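PDB 3HUR: alanine racemase from Oenococcus oeni PSU-1, which belongs to the alanine racemase family and pairs an N-terminal TIM-barrel domain with a C-terminal domain built largely of beta strands. Local coordinates for residues Y44-I49 with E248-V253; V38-G43 with D360-T365; F55-S60 with A379-A384. One frame throughout, in Å; residues are numbered along the deposited sequence.

Interaction 1: residues Y44-I49 with E248-V253; sequences YGLGAI and ERIFSV
Leu46 points a single methyl, CD1, at two side chains on the far side of a domain boundary, Ile250 and Phe251. The leucine and isoleucine run at a slant to each other and meet at their ends, Leu46 CD1 lying 3.7 Å from Ile250 CD1. The same methyl comes nearly as close to Ile250 CG1, at 3.8 Å, which makes the contact one methyl against the outer part of the CG1 branch. Ile250 can offer that branch because CG1 sits between its backbone N and carbonyl carbon (chi1 79°). Leu46 CD1 then reaches Phe251 CD2 at 4.1 Å, approaching the ring obliquely. Across the ring plane from the leucine lies Arg249, whose CG is 3.7 Å above the plane and displaced toward the rim.

The partners belong to two parts of a two-domain fold: Leu46 follows a short helical turn after the first TIM-barrel strand, whereas Phe251 begins strand 251-263 of the mixed beta sheet. Ile346 and Leu366 also pack on Phe251, and Ile250 reaches Ala19 and Asn22 of helix 16-30, so all three apolar groups are buried. The arginine that lies along the ring also turns its guanidinium back, and its NH1 donates to Phe251 O at 3.0 Å, in the carbonyl plane. The backbone of Leu46 is tied to the mixed sheet too, its O being hydrogen-bonded to the hydroxyl of Tyr374 on strand 372-375.

Interaction 2: residues V38-G43 with D360-T365; sequences VLKADG and DEIQTT. With SO4 (sulfate ion), chain D.
Where the first strand of the TIM barrel ends, the chain enters a left-handed helical turn, and Lys40, just before the turn, and Ala41, its first residue, meet Ile362 on strand 357-364. That strand pairs antiparallel with 347-353, so the contact joins the barrel to a beta hairpin. Ile362 serves its neighbours with separate branches: CG1 stands beside the backbone N (chi1 -57°) and CG2 beside the carbonyl carbon. The CG1 branch ends at Lys40, where Ile362 CD1 touches CD of the extended lysine chain at 3.7 Å, the two side chains slanting past each other. The other branch brings CG2 to within 3.8 Å of Ala41 CB, a methyl that also lies 3.7 Å from Ile362 O. Beyond the apolar contact, Lys40 NZ stays 5.2 Å from Asp360 OD2, too far for a salt bridge although the attraction may be felt.

The hairpin strand faces the second subunit as well, with Arg369 of that chain packed on Gln363 and Thr364. The turn also binds a sulfate ion, probably from the crystallisation liquor, that Asn68 of the same chain and Arg8 of the second subunit also bind. The sulfate O4 accepts the backbone N-H of Asp42 at 2.7 Å, with an N-H...O angle of 151°.

Interaction 3: residues F55-S60 with A379-A384; sequences FQETAS and AEVIGA
The carboxylate of Glu57 lies flat beneath a methyl of Val381: CG1 sits over one face of the group, displaced toward OE2, and at the carboxylate edges neither oxygen takes a hydrogen bond from residues 379-384. Both residues stand near the ends of helices that finish in Schellman motifs, so the contact brings together two helix C-termini, that of helix 48-57 and that of helix 377-381. Val381 CG1 is 3.6 Å from Glu57 OE2 and almost as near to CD, as expected when a methyl rests on a face. The glutamate chain reaches this place by bending at chi2 (82°), and it crosses the valine at about a right angle. Closer to the backbone, Glu57 CB approaches Ile382 CG2 at 4.2 Å, a looser apolar touch at the inner margin of the contact, where Ile382 also packs on Leu16 of helix 16-30. Leu378 adds to the seam by touching both Glu57 and Thr58.

The two endings follow one plan. In the first, Ala59 takes positive phi and Ser60 N returns to Phe55 O at 3.1 Å, while the bond from Ala59 N to Gln56 O is weak. In the second, Gly383 is the residue with positive phi, Ala384 N returns to Ala379 O at 3.0 Å, and Gly383 N bonds to Glu380 O; Gly383 O also accepts a bond from Gln77 of the second subunit. The ending of helix 48-57 has a side-chain tie besides: Ser60 OG donates to Thr58 OG1 at 3.0 Å, and that hydroxyl is hydrogen-bonded in turn to Ala54 O.

One run of chain, from the end of the first barrel strand through helix 48-57, supplies a segment to all three contacts and meets three separate later parts of the protein. Interactions 1 and 2 have centres 11 Å apart and are probably tied through Asp42: its O lies 2.8 Å from Gly47 N and its OD2 2.8 Å from Ala48 N. The residue whose backbone N-H is bonded to the sulfate thus probably also holds the chain just after Leu46, the barrel-side residue of interaction 1. Interaction 3 lies at the surface, its centre 14 Å from that of interaction 1 and 21 Å from that of interaction 2, which it meets through Leu39 CD2 and Phe55 CE2, 4.3 Å apart.

Interaction 1: residues Y44-I49 with E248-V253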
ATOM      1  N   TYR A  44      -1.069  15.888  18.795  1.00 22.58           N
ATOM      2  CA  TYR A  44      -0.420  15.663  17.499  1.00 23.91           C
ATOM      3  C   TYR A  44       0.092  14.279  17.475  1.00 23.66           C
ATOM      4  O   TYR A  44       1.189  14.045  17.106  1.00 24.46           O
ATOM      5  CB  TYR A  44       0.673  16.714  17.220  1.00 24.02           C
ATOM      6  CG  TYR A  44       0.021  18.029  17.030  1.00 26.11           C
ATOM      7  CD1 TYR A  44      -0.123  18.920  18.079  1.00 30.96           C
ATOM      8  CD2 TYR A  44      -0.560  18.338  15.835  1.00 28.63           C
ATOM      9  CE1 TYR A  44      -0.777  20.155  17.897  1.00 32.21           C
ATOM     10  CE2 TYR A  44      -1.220  19.529  15.639  1.00 31.85           C
ATOM     11  CZ  TYR A  44      -1.320  20.444  16.675  1.00 34.38           C
ATOM     12  OH  TYR A  44      -2.016  21.623  16.451  1.00 39.85           O
ATOM     13  N   GLY A  45      -0.741  13.360  17.908  1.00 24.51           N
ATOM     14  CA  GLY A  45      -0.349  11.972  18.005  1.00 25.92           C
ATOM     15  C   GLY A  45       0.792  11.640  18.948  1.00 26.07           C
ATOM     16  O   GLY A  45       1.358  10.563  18.835  1.00 26.51           O
ATOM     17  N   LEU A  46       1.096  12.531  19.881  1.00 26.46           N
ATOM     18  CA  LEU A  46       2.169  12.305  20.854  1.00 27.34           C
ATOM     19  C   LEU A  46       1.656  12.201  22.276  1.00 28.13           C
ATOM     20  O   LEU A  46       2.397  11.749  23.163  1.00 29.82           O
ATOM     21  CB  LEU A  46       3.233  13.412  20.795  1.00 27.55           C
ATOM     22  CG  LEU A  46       3.911  13.569  19.450  1.00 28.37           C
ATOM     23  CD1 LEU A  46       5.075  14.499  19.582  1.00 30.01           C
ATOM     24  CD2 LEU A  46       4.355  12.224  18.911  1.00 29.30           C
ATOM     25  N   GLY A  47       0.411  12.622  22.511  1.00 28.34           N
ATOM     26  CA  GLY A  47      -0.254  12.381  23.786  1.00 27.53           C
ATOM     27  C   GLY A  47      -0.664  13.675  24.455  1.00 26.93           C
ATOM     28  O   GLY A  47       0.129  14.376  24.993  1.00 26.82           O
ATOM     29  N   ALA A  48      -1.933  13.986  24.439  1.00 27.15           N
ATOM     30  CA  ALA A  48      -2.363  15.301  24.898  1.00 27.34           C
ATOM     31  C   ALA A  48      -2.227  15.421  26.424  1.00 27.16           C
ATOM     32  O   ALA A  48      -1.778  16.412  26.953  1.00 28.24           O
ATOM     33  CB  ALA A  48      -3.763  15.566  24.439  1.00 25.88           C
ATOM     34  N   ILE A  49      -2.599  14.388  27.133  1.00 27.43           N
ATOM     35  CA  ILE A  49      -2.564  14.423  28.578  1.00 27.21           C
ATOM     36  C   ILE A  49      -1.165  14.652  29.135  1.00 27.90           C
ATOM     37  O   ILE A  49      -0.971  15.633  29.821  1.00 28.77           O
ATOM     38  CB  ILE A  49      -3.172  13.158  29.117  1.00 27.15           C
ATOM     39  CG1 ILE A  49      -4.584  13.064  28.594  1.00 27.81           C
ATOM     40  CG2 ILE A  49      -3.151  13.114  30.616  1.00 26.27           C
ATOM     41  CD1 ILE A  49      -5.575  12.717  29.585  1.00 30.61           C
ATOM     42  N   GLU A 248      13.364  22.223  19.513  1.00 42.55           N
ATOM     43  CA  GLU A 248      13.878  20.834  19.579  1.00 41.11           C
ATOM     44  C   GLU A 248      12.830  19.876  18.993  1.00 39.07           C
ATOM     45  O   GLU A 248      11.653  20.001  19.300  1.00 38.09           O
ATOM     46  CB  GLU A 248      14.182  20.471  21.047  1.00 41.12           C
ATOM     47  CG  GLU A 248      15.529  20.985  21.571  1.00 43.35           C
ATOM     48  CD  GLU A 248      15.593  21.170  23.110  1.00 48.37           C
ATOM     49  OE1 GLU A 248      14.737  20.640  23.852  1.00 48.65           O
ATOM     50  OE2 GLU A 248      16.534  21.858  23.596  1.00 54.26           O
ATOM     51  N   ARG A 249      13.247  18.933  18.153  1.00 38.10           N
ATOM     52  CA  ARG A 249      12.381  17.778  17.770  1.00 37.24           C
ATOM     53  C   ARG A 249      12.201  16.923  19.020  1.00 35.65           C
ATOM     54  O   ARG A 249      13.173  16.529  19.617  1.00 34.88           O
ATOM     55  CB  ARG A 249      12.970  16.951  16.614  1.00 37.30           C
ATOM     56  CG  ARG A 249      12.089  15.729  16.177  1.00 40.56           C
ATOM     57  CD  ARG A 249      12.681  14.895  14.987  1.00 43.71           C
ATOM     58  NE  ARG A 249      14.146  14.899  14.985  1.00 47.76           N
ATOM     59  CZ  ARG A 249      14.931  14.086  15.714  1.00 50.40           C
ATOM     60  NH1 ARG A 249      14.421  13.137  16.520  1.00 49.85           N
ATOM     61  NH2 ARG A 249      16.258  14.220  15.630  1.00 50.37           N
ATOM     62  N   ILE A 250      10.959  16.683  19.446  1.00 34.76           N
ATOM     63  CA  ILE A 250      10.725  16.071  20.743  1.00 33.85           C
ATOM     64  C   ILE A 250      10.562  14.561  20.691  1.00 33.19           C
ATOM     65  O   ILE A 250      10.613  13.897  21.723  1.00 33.23           O
ATOM     66  CB  ILE A 250       9.515  16.721  21.502  1.00 33.97           C
ATOM     67  CG1 ILE A 250       8.155  16.232  20.992  1.00 33.19           C
ATOM     68  CG2 ILE A 250       9.575  18.236  21.391  1.00 33.73           C
ATOM     69  CD1 ILE A 250       7.019  16.813  21.777  1.00 30.55           C
ATOM     70  N   PHE A 251      10.392  14.007  19.510  1.00 32.34           N
ATOM     71  CA  PHE A 251      10.033  12.589  19.404  1.00 31.95           C
ATOM     72  C   PHE A 251      11.125  11.853  18.643  1.00 32.17           C
ATOM     73  O   PHE A 251      11.844  12.468  17.888  1.00 31.59           O
ATOM     74  CB  PHE A 251       8.694  12.419  18.680  1.00 31.56           C
ATOM     75  CG  PHE A 251       8.692  13.025  17.325  1.00 29.49           C
ATOM     76  CD1 PHE A 251       9.046  12.294  16.236  1.00 27.47           C
ATOM     77  CD2 PHE A 251       8.419  14.368  17.168  1.00 29.58           C
ATOM     78  CE1 PHE A 251       9.088  12.874  14.965  1.00 30.77           C
ATOM     79  CE2 PHE A 251       8.464  14.962  15.918  1.00 30.23           C
ATOM     80  CZ  PHE A 251       8.801  14.220  14.806  1.00 30.55           C
ATOM     81  N   SER A 252      11.212  10.539  18.870  1.00 32.47           N
ATOM     82  CA  SER A 252      12.069   9.614  18.166  1.00 32.03           C
ATOM     83  C   SER A 252      11.315   8.305  18.035  1.00 31.85           C
ATOM     84  O   SER A 252      10.436   7.986  18.866  1.00 31.19           O
ATOM     85  CB  SER A 252      13.267   9.302  19.004  1.00 33.23           C
ATOM     86  OG  SER A 252      14.151  10.395  19.105  1.00 36.71           O
ATOM     87  N   VAL A 253      11.651   7.542  16.996  1.00 31.10           N
ATOM     88  CA  VAL A 253      11.215   6.174  16.916  1.00 29.99           C
ATOM     89  C   VAL A 253      12.454   5.375  17.347  1.00 30.64           C
ATOM     90  O   VAL A 253      13.572   5.618  16.871  1.00 30.28           O
ATOM     91  CB  VAL A 253      10.700   5.774  15.538  1.00 29.92           C
ATOM     92  CG1 VAL A 253      10.303   4.274  15.539  1.00 28.33           C
ATOM     93  CG2 VAL A 253       9.520   6.621  15.127  1.00 26.14           C
TER

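Interaction 2: residues V38-G43 with D360-T365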
ATOM      1  N   VAL A  38      -1.892  24.450  21.780  1.00 31.32           N
ATOM      2  CA  VAL A  38      -2.894  23.785  20.987  1.00 30.48           C
ATOM      3  C   VAL A  38      -2.494  22.301  20.899  1.00 30.93           C
ATOM      4  O   VAL A  38      -1.409  21.960  20.485  1.00 30.36           O
ATOM      5  CB  VAL A  38      -3.070  24.438  19.575  1.00 31.09           C
ATOM      6  CG1 VAL A  38      -4.164  23.732  18.780  1.00 28.61           C
ATOM      7  CG2 VAL A  38      -3.418  25.930  19.668  1.00 29.06           C
ATOM      8  N   LEU A  39      -3.418  21.440  21.285  1.00 30.81           N
ATOM      9  CA  LEU A  39      -3.213  20.037  21.332  1.00 30.93           C
ATOM     10  C   LEU A  39      -4.315  19.351  20.555  1.00 31.57           C
ATOM     11  O   LEU A  39      -5.288  18.883  21.127  1.00 34.43           O
ATOM     12  CB  LEU A  39      -3.300  19.600  22.780  1.00 30.88           C
ATOM     13  CG  LEU A  39      -2.102  20.032  23.619  1.00 32.60           C
ATOM     14  CD1 LEU A  39      -2.288  19.437  24.981  1.00 34.26           C
ATOM     15  CD2 LEU A  39      -0.751  19.573  22.978  1.00 34.10           C
ATOM     16  N   LYS A  40      -4.203  19.272  19.246  1.00 30.79           N
ATOM     17  CA  LYS A  40      -5.222  18.580  18.496  1.00 29.56           C
ATOM     18  C   LYS A  40      -4.738  17.172  18.199  1.00 28.02           C
ATOM     19  O   LYS A  40      -3.531  16.899  18.219  1.00 26.40           O
ATOM     20  CB  LYS A  40      -5.512  19.324  17.219  1.00 30.23           C
ATOM     21  CG  LYS A  40      -5.881  20.785  17.407  1.00 33.16           C
ATOM     22  CD  LYS A  40      -5.989  21.422  16.056  1.00 37.95           C
ATOM     23  CE  LYS A  40      -6.546  22.842  16.062  1.00 39.96           C
ATOM     24  NZ  LYS A  40      -6.542  23.268  14.625  1.00 40.85           N
ATOM     25  N   ALA A  41      -5.680  16.269  17.969  1.00 26.89           N
ATOM     26  CA  ALA A  41      -5.333  14.903  17.560  1.00 27.54           C
ATOM     27  C   ALA A  41      -4.438  14.226  18.595  1.00 26.47           C
ATOM     28  O   ALA A  41      -3.368  13.747  18.270  1.00 25.39           O
ATOM     29  CB  ALA A  41      -4.618  14.917  16.174  1.00 27.62           C
ATOM     30  N   ASP A  42      -4.879  14.259  19.851  1.00 25.65           N
ATOM     31  CA  ASP A  42      -4.145  13.677  20.946  1.00 25.64           C
ATOM     32  C   ASP A  42      -2.724  14.142  20.976  1.00 24.18           C
ATOM     33  O   ASP A  42      -1.776  13.323  20.957  1.00 24.48           O
ATOM     34  CB  ASP A  42      -4.220  12.129  20.868  1.00 26.92           C
ATOM     35  CG  ASP A  42      -3.751  11.434  22.161  1.00 30.21           C
ATOM     36  OD1 ASP A  42      -3.469  10.217  22.070  1.00 36.61           O
ATOM     37  OD2 ASP A  42      -3.678  12.074  23.251  1.00 33.45           O
ATOM     38  N   GLY A  43      -2.561  15.458  21.003  1.00 23.02           N
ATOM     39  CA  GLY A  43      -1.231  16.043  21.137  1.00 22.25           C
ATOM     40  C   GLY A  43      -0.419  15.779  19.924  1.00 21.38           C
ATOM     41  O   GLY A  43       0.752  15.467  19.990  1.00 20.86           O
ATOM     42  N   ASP A 360     -13.295  18.913   9.874  1.00 33.44           N
ATOM     43  CA  ASP A 360     -11.867  19.197  10.044  1.00 34.75           C
ATOM     44  C   ASP A 360     -11.149  18.055  10.805  1.00 35.08           C
ATOM     45  O   ASP A 360     -11.037  18.102  12.010  1.00 34.58           O
ATOM     46  CB  ASP A 360     -11.654  20.526  10.798  1.00 34.87           C
ATOM     47  CG  ASP A 360     -10.205  21.042  10.707  1.00 38.57           C
ATOM     48  OD1 ASP A 360      -9.278  20.236  10.554  1.00 41.95           O
ATOM     49  OD2 ASP A 360      -9.959  22.276  10.784  1.00 46.05           O
ATOM     50  N   GLU A 361     -10.611  17.068  10.091  1.00 36.21           N
ATOM     51  CA  GLU A 361      -9.956  15.883  10.702  1.00 36.89           C
ATOM     52  C   GLU A 361      -8.428  15.894  10.713  1.00 35.61           C
ATOM     53  O   GLU A 361      -7.830  15.824   9.668  1.00 36.06           O
ATOM     54  CB  GLU A 361     -10.365  14.651   9.914  1.00 38.43           C
ATOM     55  CG  GLU A 361     -10.003  13.333  10.633  1.00 43.52           C
ATOM     56  CD  GLU A 361     -10.374  12.094   9.841  1.00 49.42           C
ATOM     57  OE1 GLU A 361     -10.437  12.197   8.577  1.00 52.49           O
ATOM     58  OE2 GLU A 361     -10.586  11.020  10.498  1.00 52.52           O
ATOM     59  N   ILE A 362      -7.796  15.939  11.878  1.00 34.57           N
ATOM     60  CA  ILE A 362      -6.353  15.767  11.946  1.00 33.61           C
ATOM     61  C   ILE A 362      -6.062  14.365  12.455  1.00 32.90           C
ATOM     62  O   ILE A 362      -6.794  13.864  13.311  1.00 33.03           O
ATOM     63  CB  ILE A 362      -5.679  16.808  12.832  1.00 33.15           C
ATOM     64  CG1 ILE A 362      -6.017  18.203  12.318  1.00 36.72           C
ATOM     65  CG2 ILE A 362      -4.209  16.649  12.765  1.00 30.76           C
ATOM     66  CD1 ILE A 362      -5.309  19.383  13.045  1.00 37.89           C
ATOM     67  N   GLN A 363      -4.996  13.750  11.915  1.00 31.05           N
ATOM     68  CA  GLN A 363      -4.609  12.387  12.222  1.00 29.01           C
ATOM     69  C   GLN A 363      -3.107  12.210  12.222  1.00 27.11           C
ATOM     70  O   GLN A 363      -2.431  12.868  11.461  1.00 25.58           O
ATOM     71  CB  GLN A 363      -5.190  11.435  11.199  1.00 29.61           C
ATOM     72  CG  GLN A 363      -6.603  11.079  11.443  1.00 31.84           C
ATOM     73  CD  GLN A 363      -7.133  10.081  10.418  1.00 35.42           C
ATOM     74  OE1 GLN A 363      -7.591   8.992  10.773  1.00 41.68           O
ATOM     75  NE2 GLN A 363      -7.063  10.440   9.161  1.00 33.10           N
ATOM     76  N   THR A 364      -2.602  11.309  13.071  1.00 25.17           N
ATOM     77  CA  THR A 364      -1.169  11.014  13.113  1.00 24.17           C
ATOM     78  C   THR A 364      -0.740  10.273  11.856  1.00 22.29           C
ATOM     79  O   THR A 364      -1.548   9.601  11.200  1.00 21.29           O
ATOM     80  CB  THR A 364      -0.743  10.157  14.330  1.00 24.23           C
ATOM     81  OG1 THR A 364       0.694  10.115  14.380  1.00 28.14           O
ATOM     82  CG2 THR A 364      -1.257   8.757  14.210  1.00 22.96           C
ATOM     83  N   THR A 365       0.504  10.502  11.485  1.00 20.75           N
ATOM     84  CA  THR A 365       1.159   9.813  10.389  1.00 21.01           C
ATOM     85  C   THR A 365       2.483   9.238  10.914  1.00 21.34           C
ATOM     86  O   THR A 365       3.345   8.888  10.109  1.00 21.64           O
ATOM     87  CB  THR A 365       1.501  10.795   9.192  1.00 20.82           C
ATOM     88  OG1 THR A 365       2.419  11.789   9.674  1.00 19.20           O
ATOM     89  CG2 THR A 365       0.258  11.456   8.630  1.00 17.67           C
TER
HETATM   90  S   SO4 D 397      -8.593  14.638  20.314  1.00 60.09           S
HETATM   91  O1  SO4 D 397      -8.346  13.704  19.229  1.00 60.27           O
HETATM   92  O2  SO4 D 397      -9.124  15.963  19.879  1.00 56.66           O
HETATM   93  O3  SO4 D 397      -9.494  13.905  21.201  1.00 59.23           O
HETATM   94  O4  SO4 D 397      -7.294  14.832  20.979  1.00 60.04           O

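Interaction 3: residues F55-S60 with A379-A384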
ATOM      1  N   PHE A  55       2.944  20.858  30.599  1.00 33.98           N
ATOM      2  CA  PHE A  55       2.852  22.296  30.464  1.00 34.55           C
ATOM      3  C   PHE A  55       2.316  22.965  31.739  1.00 36.29           C
ATOM      4  O   PHE A  55       2.687  24.113  32.006  1.00 37.03           O
ATOM      5  CB  PHE A  55       1.975  22.708  29.281  1.00 33.56           C
ATOM      6  CG  PHE A  55       2.437  22.199  27.950  1.00 28.06           C
ATOM      7  CD1 PHE A  55       3.749  21.981  27.687  1.00 25.47           C
ATOM      8  CD2 PHE A  55       1.520  21.938  26.952  1.00 25.35           C
ATOM      9  CE1 PHE A  55       4.138  21.522  26.445  1.00 26.51           C
ATOM     10  CE2 PHE A  55       1.903  21.490  25.731  1.00 23.54           C
ATOM     11  CZ  PHE A  55       3.204  21.268  25.474  1.00 23.93           C
ATOM     12  N   GLN A  56       1.430  22.281  32.479  1.00 37.21           N
ATOM     13  CA  GLN A  56       0.841  22.830  33.737  1.00 38.18           C
ATOM     14  C   GLN A  56       1.894  22.922  34.842  1.00 38.90           C
ATOM     15  O   GLN A  56       1.945  23.879  35.591  1.00 39.23           O
ATOM     16  CB  GLN A  56      -0.330  21.973  34.243  1.00 38.09           C
ATOM     17  CG  GLN A  56      -1.157  22.636  35.326  1.00 36.85           C
ATOM     18  CD  GLN A  56      -2.416  21.848  35.706  1.00 36.48           C
ATOM     19  OE1 GLN A  56      -3.508  22.123  35.216  1.00 39.57           O
ATOM     20  NE2 GLN A  56      -2.264  20.867  36.576  1.00 34.61           N
ATOM     21  N   GLU A  57       2.776  21.940  34.894  1.00 39.60           N
ATOM     22  CA  GLU A  57       3.709  21.828  35.976  1.00 39.92           C
ATOM     23  C   GLU A  57       4.833  22.812  35.810  1.00 39.35           C
ATOM     24  O   GLU A  57       5.429  23.248  36.807  1.00 39.43           O
ATOM     25  CB  GLU A  57       4.254  20.396  36.083  1.00 40.52           C
ATOM     26  CG  GLU A  57       5.786  20.265  36.443  1.00 42.55           C
ATOM     27  CD  GLU A  57       6.086  20.389  37.927  1.00 45.33           C
ATOM     28  OE1 GLU A  57       5.125  20.436  38.701  1.00 47.92           O
ATOM     29  OE2 GLU A  57       7.280  20.416  38.322  1.00 48.43           O
ATOM     30  N   THR A  58       5.169  23.111  34.568  1.00 38.60           N
ATOM     31  CA  THR A  58       6.263  24.029  34.282  1.00 38.30           C
ATOM     32  C   THR A  58       5.739  25.436  34.048  1.00 38.50           C
ATOM     33  O   THR A  58       6.508  26.352  33.843  1.00 39.20           O
ATOM     34  CB  THR A  58       7.020  23.618  33.022  1.00 38.49           C
ATOM     35  OG1 THR A  58       6.089  23.497  31.917  1.00 37.66           O
ATOM     36  CG2 THR A  58       7.764  22.333  33.271  1.00 36.94           C
ATOM     37  N   ALA A  59       4.427  25.596  34.034  1.00 38.85           N
ATOM     38  CA  ALA A  59       3.809  26.907  33.854  1.00 39.37           C
ATOM     39  C   ALA A  59       4.121  27.493  32.472  1.00 38.97           C
ATOM     40  O   ALA A  59       4.034  28.707  32.269  1.00 39.58           O
ATOM     41  CB  ALA A  59       4.257  27.861  34.948  1.00 38.68           C
ATOM     42  N   SER A  60       4.438  26.616  31.523  1.00 38.22           N
ATOM     43  CA  SER A  60       4.910  27.040  30.223  1.00 36.98           C
ATOM     44  C   SER A  60       3.774  27.293  29.273  1.00 36.02           C
ATOM     45  O   SER A  60       3.996  27.861  28.188  1.00 36.79           O
ATOM     46  CB  SER A  60       5.922  26.047  29.668  1.00 36.93           C
ATOM     47  OG  SER A  60       5.306  24.826  29.342  1.00 38.68           O
ATOM     48  N   ALA A 379       8.996  14.068  32.815  1.00 39.44           N
ATOM     49  CA  ALA A 379       8.215  12.855  32.719  1.00 40.03           C
ATOM     50  C   ALA A 379       8.067  12.095  34.049  1.00 40.81           C
ATOM     51  O   ALA A 379       6.984  11.606  34.369  1.00 40.56           O
ATOM     52  CB  ALA A 379       8.826  11.949  31.684  1.00 39.94           C
ATOM     53  N   GLU A 380       9.169  11.987  34.780  1.00 41.96           N
ATOM     54  CA  GLU A 380       9.238  11.409  36.137  1.00 43.30           C
ATOM     55  C   GLU A 380       8.277  12.177  37.052  1.00 42.92           C
ATOM     56  O   GLU A 380       7.362  11.570  37.656  1.00 42.61           O
ATOM     57  CB  GLU A 380      10.699  11.552  36.633  1.00 44.57           C
ATOM     58  CG  GLU A 380      11.302  10.559  37.643  1.00 49.05           C
ATOM     59  CD  GLU A 380      12.814  10.931  38.022  1.00 56.14           C
ATOM     60  OE1 GLU A 380      13.280  12.104  37.830  1.00 58.06           O
ATOM     61  OE2 GLU A 380      13.543  10.034  38.527  1.00 60.22           O
ATOM     62  N   VAL A 381       8.449  13.511  37.090  1.00 42.25           N
ATOM     63  CA  VAL A 381       7.675  14.395  37.973  1.00 42.04           C
ATOM     64  C   VAL A 381       6.165  14.327  37.737  1.00 42.87           C
ATOM     65  O   VAL A 381       5.391  14.380  38.702  1.00 43.62           O
ATOM     66  CB  VAL A 381       8.103  15.905  37.829  1.00 42.76           C
ATOM     67  CG1 VAL A 381       7.079  16.841  38.518  1.00 41.06           C
ATOM     68  CG2 VAL A 381       9.552  16.159  38.344  1.00 40.08           C
ATOM     69  N   ILE A 382       5.717  14.213  36.479  1.00 42.62           N
ATOM     70  CA  ILE A 382       4.258  14.160  36.229  1.00 42.39           C
ATOM     71  C   ILE A 382       3.669  12.739  36.279  1.00 42.87           C
ATOM     72  O   ILE A 382       2.460  12.552  36.118  1.00 42.16           O
ATOM     73  CB  ILE A 382       3.864  14.902  34.934  1.00 42.23           C
ATOM     74  CG1 ILE A 382       4.432  14.199  33.700  1.00 42.05           C
ATOM     75  CG2 ILE A 382       4.377  16.316  34.981  1.00 40.52           C
ATOM     76  CD1 ILE A 382       3.685  14.508  32.452  1.00 40.91           C
ATOM     77  N   GLY A 383       4.520  11.748  36.526  1.00 44.10           N
ATOM     78  CA  GLY A 383       4.066  10.370  36.743  1.00 45.72           C
ATOM     79  C   GLY A 383       3.821   9.579  35.469  1.00 47.42           C
ATOM     80  O   GLY A 383       2.975   8.691  35.445  1.00 48.37           O
ATOM     81  N   ALA A 384       4.552   9.904  34.405  1.00 48.71           N
ATOM     82  CA  ALA A 384       4.350   9.285  33.102  1.00 49.86           C
ATOM     83  C   ALA A 384       5.551   8.435  32.693  1.00 51.32           C
ATOM     84  O   ALA A 384       5.497   7.803  31.654  1.00 51.33           O
ATOM     85  CB  ALA A 384       4.096  10.350  32.063  1.00 49.21           C
TER